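Local coordinates for galactose mutarotase-like protein (Clostridium acetobutylicum, PDB 3OS7) that probably binds carbohydrates and may interconvert the anomers of aldose sugars, as aldose 1-epimerases of the galactose mutarotase family do, at residues F147-Q152 with N172-E177; E176-S181 with K322-N327. All blocks are in the same frame, centred on the assembly; numbering follows the deposited sequence. Where two conformers were deposited one is given.

Contact 1. Residues F147-Q152 with N172-E177; sequences FSHEFQ and NLSSEE. With EDO (1,2-ethanediol), chain H.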
loop_
_atom_site.group_PDB
_atom_site.type_symbol
_atom_site.label_atom_id
_atom_site.label_comp_id
_atom_site.label_asym_id
_atom_site.label_seq_id
_atom_site.Cartn_x
_atom_site.Cartn_y
_atom_site.Cartn_z
ATOM N N PHE A 147 -9.000 -20.180 4.825
ATOM C CA PHE A 147 -8.345 -19.996 3.526
ATOM C C PHE A 147 -7.250 -21.053 3.387
ATOM O O PHE A 147 -6.075 -20.828 3.732
ATOM C CB PHE A 147 -7.785 -18.589 3.449
ATOM C CG PHE A 147 -7.286 -18.213 2.120
ATOM C CD1 PHE A 147 -8.166 -17.899 1.107
ATOM C CD2 PHE A 147 -5.920 -18.160 1.863
ATOM C CE1 PHE A 147 -7.689 -17.532 -0.154
ATOM C CE2 PHE A 147 -5.451 -17.772 0.609
ATOM C CZ PHE A 147 -6.332 -17.475 -0.384
ATOM N N SER A 148 -7.644 -22.237 2.936
ATOM C CA SER A 148 -6.755 -23.381 3.028
ATOM C C SER A 148 -5.778 -23.479 1.853
ATOM O O SER A 148 -5.780 -24.465 1.091
ATOM C CB SER A 148 -7.560 -24.673 3.185
ATOM O OG SER A 148 -8.389 -24.582 4.333
ATOM N N HIS A 149 -4.918 -22.469 1.749
ATOM C CA HIS A 149 -3.829 -22.457 0.791
ATOM C C HIS A 149 -2.577 -21.989 1.495
ATOM O O HIS A 149 -2.514 -20.829 1.928
ATOM C CB HIS A 149 -4.090 -21.475 -0.365
ATOM C CG HIS A 149 -5.347 -21.747 -1.130
ATOM N ND1 HIS A 149 -5.410 -22.653 -2.164
ATOM C CD2 HIS A 149 -6.585 -21.216 -1.023
ATOM C CE1 HIS A 149 -6.640 -22.676 -2.651
ATOM N NE2 HIS A 149 -7.382 -21.832 -1.955
ATOM N N GLU A 150 -1.575 -22.859 1.611
ATOM C CA GLU A 150 -0.254 -22.424 2.052
ATOM C C GLU A 150 0.317 -21.408 1.056
ATOM O O GLU A 150 0.106 -21.509 -0.146
ATOM C CB GLU A 150 0.700 -23.609 2.247
ATOM C CG GLU A 150 0.263 -24.514 3.414
ATOM C CD GLU A 150 1.313 -25.530 3.848
ATOM O OE1 GLU A 150 1.819 -26.259 2.991
ATOM O OE2 GLU A 150 1.599 -25.632 5.071
ATOM N N PHE A 151 0.994 -20.400 1.566
ATOM C CA PHE A 151 1.628 -19.405 0.704
ATOM C C PHE A 151 2.789 -18.724 1.412
ATOM O O PHE A 151 2.918 -18.814 2.628
ATOM C CB PHE A 151 0.594 -18.376 0.171
ATOM C CG PHE A 151 -0.020 -17.472 1.227
ATOM C CD1 PHE A 151 0.659 -16.361 1.682
ATOM C CD2 PHE A 151 -1.303 -17.724 1.728
ATOM C CE1 PHE A 151 0.095 -15.526 2.641
ATOM C CE2 PHE A 151 -1.875 -16.908 2.663
ATOM C CZ PHE A 151 -1.151 -15.780 3.122
ATOM N N GLN A 152 3.648 -18.065 0.637
ATOM C CA GLN A 152 4.657 -17.193 1.203
ATOM C C GLN A 152 4.547 -15.845 0.516
ATOM O O GLN A 152 4.632 -15.748 -0.702
ATOM C CB GLN A 152 6.073 -17.717 1.002
ATOM C CG GLN A 152 7.151 -16.860 1.670
ATOM C CD GLN A 152 8.549 -17.369 1.383
ATOM O OE1 GLN A 152 9.066 -17.213 0.266
ATOM N NE2 GLN A 152 9.170 -17.974 2.390
ATOM N N ASN A 172 1.931 -19.284 -4.424
ATOM C CA ASN A 172 0.958 -20.250 -3.973
ATOM C C ASN A 172 1.705 -21.554 -3.722
ATOM O O ASN A 172 2.243 -22.130 -4.661
ATOM C CB ASN A 172 -0.105 -20.424 -5.054
ATOM C CG ASN A 172 -1.121 -21.497 -4.729
ATOM O OD1 ASN A 172 -1.211 -21.998 -3.600
ATOM N ND2 ASN A 172 -1.904 -21.864 -5.738
ATOM N N LEU A 173 1.765 -21.980 -2.462
ATOM C CA LEU A 173 2.448 -23.216 -2.072
ATOM C C LEU A 173 1.464 -24.386 -1.872
ATOM O O LEU A 173 1.838 -25.448 -1.361
ATOM C CB LEU A 173 3.291 -22.968 -0.810
ATOM C CG LEU A 173 4.426 -21.923 -0.977
ATOM C CD1 LEU A 173 5.127 -21.572 0.360
ATOM C CD2 LEU A 173 5.450 -22.363 -2.066
ATOM N N SER A 174 0.213 -24.189 -2.257
ATOM C CA SER A 174 -0.852 -25.158 -2.076
ATOM C C SER A 174 -1.004 -25.995 -3.333
ATOM O O SER A 174 -0.407 -25.685 -4.362
ATOM C CB SER A 174 -2.198 -24.476 -1.745
ATOM O OG SER A 174 -2.930 -24.038 -2.883
ATOM N N SER A 175 -1.866 -27.008 -3.233
ATOM C CA SER A 175 -2.129 -27.911 -4.342
ATOM C C SER A 175 -3.325 -27.485 -5.200
ATOM O O SER A 175 -3.722 -28.205 -6.108
ATOM C CB SER A 175 -2.347 -29.315 -3.796
ATOM O OG SER A 175 -3.493 -29.360 -2.974
ATOM N N GLU A 176 -3.899 -26.310 -4.911
ATOM C CA GLU A 176 -5.087 -25.822 -5.602
ATOM C C GLU A 176 -4.907 -24.382 -6.079
ATOM O O GLU A 176 -4.065 -23.637 -5.578
ATOM C CB GLU A 176 -6.298 -25.877 -4.673
ATOM C CG GLU A 176 -6.712 -27.283 -4.257
ATOM C CD GLU A 176 -7.837 -27.275 -3.253
ATOM O OE1 GLU A 176 -7.590 -26.933 -2.072
ATOM O OE2 GLU A 176 -8.969 -27.621 -3.639
ATOM N N GLU A 177 -5.763 -23.986 -7.007
ATOM C CA GLU A 177 -5.810 -22.617 -7.492
ATOM C C GLU A 177 -6.140 -21.645 -6.348
ATOM O O GLU A 177 -7.119 -21.845 -5.660
ATOM C CB GLU A 177 -6.904 -22.548 -8.554
ATOM C CG GLU A 177 -6.760 -21.442 -9.521
ATOM C CD GLU A 177 -7.950 -21.308 -10.457
ATOM O OE1 GLU A 177 -8.959 -22.054 -10.323
ATOM O OE2 GLU A 177 -7.873 -20.432 -11.327
HETATM C C1 EDO H . 7.279 -15.171 -3.894
HETATM O O1 EDO H . 8.458 -14.552 -4.403
HETATM C C2 EDO H . 7.240 -15.038 -2.372
HETATM O O2 EDO H . 8.383 -15.674 -1.767
HETATM O O HOH W 1 -5.403 -25.976 -0.990
HETATM O O HOH W 2 0.148 -26.954 1.257
#
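H149 meets S174 through ND1, whose hydrogen points at S174 OG over 2.9 Å with an N-H...O angle of 167°. The hydroxyl, practically in the imidazole plane at the ring edge, belongs to an Asx turn and an overlapping ST turn that shape the loop leaving strand 163-172, in the beta-sandwich fold of the galactose mutarotase-like family. Since ND1 donates here, S174 OG passes its own proton on to N172 OD1, 2.8 Å away and met on a lone pair in the amide plane. The same OD1 takes S174 N from above that plane, which makes the Asx turn; S174 OG in turn accepts E176 N in the ST turn. N172 ND2 completes the network by donating to E176 O at 2.8 Å, almost in its own amide plane, so both ends of the amide are held and its flip is fixed. On the other side of the imidazole, NE2 is bonded to Y95 OH.

The backbone is stitched once, by L173 N to E150 O at 2.9 Å, next to the antiparallel non-hydrogen-bonded pair F151-N172. Water 1 joins S148 O to E176 OE1, donating to both. Around this polar network the packing is modest: H149 has CG anti to the carbonyl carbon (chi1 -58°) and its ring turned by a chi2 of -85°, and H149 CE1 lies 3.8 Å from E176 CB, the two side chains crossing at about a right angle. H149 CD2 sits over the centre of the F147 ring, 3.8 Å above its plane. Farther along, L173 reaches over the start of strand 151-160, bringing L173 CD1 to 4.0 Å from Q152 CB.

Contact 2. Residues E176-S181 with K322-N327; sequences EEMPLS and KTLKPN
L324 O is gripped by two donors, M178 N across the contact at 2.8 Å and the side-chain ND2 of N172. The return bond, L324 N to M178 O, is also 2.8 Å, and makes M178 and L324 an antiparallel hydrogen-bonded pair. Shorter still, T323 OG1 donates to E177 OE2 over 2.6 Å, E177 being the residue just before strand 178-189. The hydroxyl comes to the anti side of the carboxylate oxygen, 27° out of the carboxylate plane. E177 gets there with CG anti to its backbone N (chi1 -157°) and the chain extended beyond, and the two side chains cross obliquely, E177 CG passing 3.7 Å from T323 CB. K325 NZ is not in contact with this carboxylate, though its positive charge may slightly favour the ionised form.

The ladder continues with L180 N to K322 O at a more bent 138°, while the return bond from K322 N to L180 O is weak. The non-hydrogen-bonded pair P179-T323 lies between the two, where T323 CA approaches M178 O to 3.1 Å in a CA-H...O contact.

On the sheet face carrying M178, L180 and L324, the selenomethionine M178 and L324 lie side by side, pointing the same way, with M178 CE 4.0 Å from L324 CD1. L180 CD2 packs at 3.9 Å against L324 CG. V170 of strand 163-172 adjoins M178 and L180 on this face, whereas L90 touches E177, P179 and T323. The result is a short antiparallel ladder, strand 322-324 pairing with the first residues of strand 178-189 within the beta-sandwich of the galactose mutarotase-like family.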
loop_
_atom_site.group_PDB
_atom_site.type_symbol
_atom_site.label_atom_id
_atom_site.label_comp_id
_atom_site.label_asym_id
_atom_site.label_seq_id
_atom_site.Cartn_x
_atom_site.Cartn_y
_atom_site.Cartn_z
ATOM N N GLU A 176 -3.899 -26.310 -4.911
ATOM C CA GLU A 176 -5.087 -25.822 -5.602
ATOM C C GLU A 176 -4.907 -24.382 -6.079
ATOM O O GLU A 176 -4.065 -23.637 -5.578
ATOM C CB GLU A 176 -6.298 -25.877 -4.673
ATOM C CG GLU A 176 -6.712 -27.283 -4.257
ATOM C CD GLU A 176 -7.837 -27.275 -3.253
ATOM O OE1 GLU A 176 -7.590 -26.933 -2.072
ATOM O OE2 GLU A 176 -8.969 -27.621 -3.639
ATOM N N GLU A 177 -5.763 -23.986 -7.007
ATOM C CA GLU A 177 -5.810 -22.617 -7.492
ATOM C C GLU A 177 -6.140 -21.645 -6.348
ATOM O O GLU A 177 -7.119 -21.845 -5.660
ATOM C CB GLU A 177 -6.904 -22.548 -8.554
ATOM C CG GLU A 177 -6.760 -21.442 -9.521
ATOM C CD GLU A 177 -7.950 -21.308 -10.457
ATOM O OE1 GLU A 177 -8.959 -22.054 -10.323
ATOM O OE2 GLU A 177 -7.873 -20.432 -11.327
HETATM N N MSE A 178 -5.327 -20.600 -6.179
HETATM C CA MSE A 178 -5.442 -19.668 -5.063
HETATM C C MSE A 178 -5.956 -18.302 -5.540
HETATM O O MSE A 178 -5.350 -17.672 -6.393
HETATM C CB MSE A 178 -4.096 -19.469 -4.394
HETATM C CG MSE A 178 -4.171 -18.719 -3.078
HETATM SE SE MSE A 178 -2.460 -18.249 -2.375
HETATM C CE MSE A 178 -2.187 -16.526 -3.173
ATOM N N PRO A 179 -7.064 -17.833 -4.962
ATOM C CA PRO A 179 -7.523 -16.463 -5.263
ATOM C C PRO A 179 -6.472 -15.437 -4.902
ATOM O O PRO A 179 -5.794 -15.585 -3.878
ATOM C CB PRO A 179 -8.721 -16.287 -4.315
ATOM C CG PRO A 179 -9.162 -17.700 -4.009
ATOM C CD PRO A 179 -7.944 -18.525 -4.019
ATOM N N LEU A 180 -6.368 -14.365 -5.682
ATOM C CA LEU A 180 -5.325 -13.382 -5.455
ATOM C C LEU A 180 -5.834 -11.967 -5.724
ATOM O O LEU A 180 -6.317 -11.654 -6.819
ATOM C CB LEU A 180 -4.158 -13.638 -6.407
ATOM C CG LEU A 180 -2.981 -12.660 -6.320
ATOM C CD1 LEU A 180 -2.158 -12.901 -5.078
ATOM C CD2 LEU A 180 -2.148 -12.832 -7.563
ATOM N N SER A 181 -5.680 -11.124 -4.719
ATOM C CA SER A 181 -5.863 -9.679 -4.855
ATOM C C SER A 181 -4.990 -9.065 -3.763
ATOM O O SER A 181 -5.022 -9.506 -2.625
ATOM C CB SER A 181 -7.316 -9.334 -4.686
ATOM O OG SER A 181 -7.542 -7.952 -4.767
ATOM N N LYS A 322 -7.496 -12.248 -10.047
ATOM C CA LYS A 322 -6.549 -13.220 -10.567
ATOM C C LYS A 322 -6.555 -14.431 -9.653
ATOM O O LYS A 322 -7.028 -14.407 -8.513
ATOM C CB LYS A 322 -5.120 -12.619 -10.617
ATOM C CG LYS A 322 -4.934 -11.481 -11.611
ATOM C CD LYS A 322 -3.490 -11.001 -11.715
ATOM C CE LYS A 322 -2.805 -11.555 -12.948
ATOM N NZ LYS A 322 -2.867 -13.036 -13.017
ATOM N N THR A 323 -6.034 -15.526 -10.175
ATOM C CA THR A 323 -5.753 -16.658 -9.327
ATOM C C THR A 323 -4.337 -17.109 -9.641
ATOM O O THR A 323 -3.794 -16.804 -10.720
ATOM C CB THR A 323 -6.735 -17.782 -9.578
ATOM O OG1 THR A 323 -6.579 -18.243 -10.915
ATOM C CG2 THR A 323 -8.168 -17.299 -9.378
ATOM N N LEU A 324 -3.719 -17.785 -8.684
ATOM C CA LEU A 324 -2.428 -18.400 -8.885
ATOM C C LEU A 324 -2.568 -19.927 -8.912
ATOM O O LEU A 324 -3.186 -20.526 -8.045
ATOM C CB LEU A 324 -1.468 -18.000 -7.774
ATOM C CG LEU A 324 -0.998 -16.553 -7.727
ATOM C CD1 LEU A 324 -0.072 -16.374 -6.523
ATOM C CD2 LEU A 324 -0.294 -16.226 -9.028
ATOM N N LYS A 325 -1.999 -20.536 -9.943
ATOM C CA LYS A 325 -1.914 -21.980 -10.011
ATOM C C LYS A 325 -0.850 -22.438 -8.982
ATOM O O LYS A 325 -0.087 -21.616 -8.436
ATOM C CB LYS A 325 -1.594 -22.401 -11.466
ATOM C CG LYS A 325 -2.715 -22.102 -12.468
ATOM C CD LYS A 325 -2.347 -22.635 -13.864
ATOM C CE LYS A 325 -3.478 -22.475 -14.890
ATOM N NZ LYS A 325 -3.688 -21.049 -15.289
ATOM N N PRO A 326 -0.809 -23.741 -8.671
ATOM C CA PRO A 326 0.176 -24.262 -7.726
ATOM C C PRO A 326 1.596 -23.902 -8.118
ATOM O O PRO A 326 1.986 -24.095 -9.280
ATOM C CB PRO A 326 -0.100 -25.783 -7.733
ATOM C CG PRO A 326 -1.569 -25.845 -8.033
ATOM C CD PRO A 326 -1.786 -24.777 -9.060
ATOM N N ASN A 327 2.307 -23.293 -7.155
ATOM C CA ASN A 327 3.678 -22.817 -7.283
ATOM C C ASN A 327 3.868 -21.646 -8.216
ATOM O O ASN A 327 5.006 -21.263 -8.493
ATOM C CB ASN A 327 4.669 -23.942 -7.655
ATOM C CG ASN A 327 6.075 -23.664 -7.123
ATOM O OD1 ASN A 327 6.238 -23.360 -5.951
ATOM N ND2 ASN A 327 7.101 -23.771 -7.996
#

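From the N terminus, the chain first reaches 147-152, at the start of strand 151-160. It runs out along that strand and back along 163-172, and contact 1 closes this hairpin at its open end. The loop 172-177 then leads straight into strand 178-189, so contact 2 begins on E176 and E177, the residues where contact 1 ends. Its partner 322-327 arrives some 140 residues later, closing a far larger loop that follows the hairpin and does not enclose it. The two contacts lie about 7 Å apart between centres and meet through N172, whose O probably accepts from N327 N at 2.8 Å. Together they tie the hairpin end to strands 178-189 and 322-324.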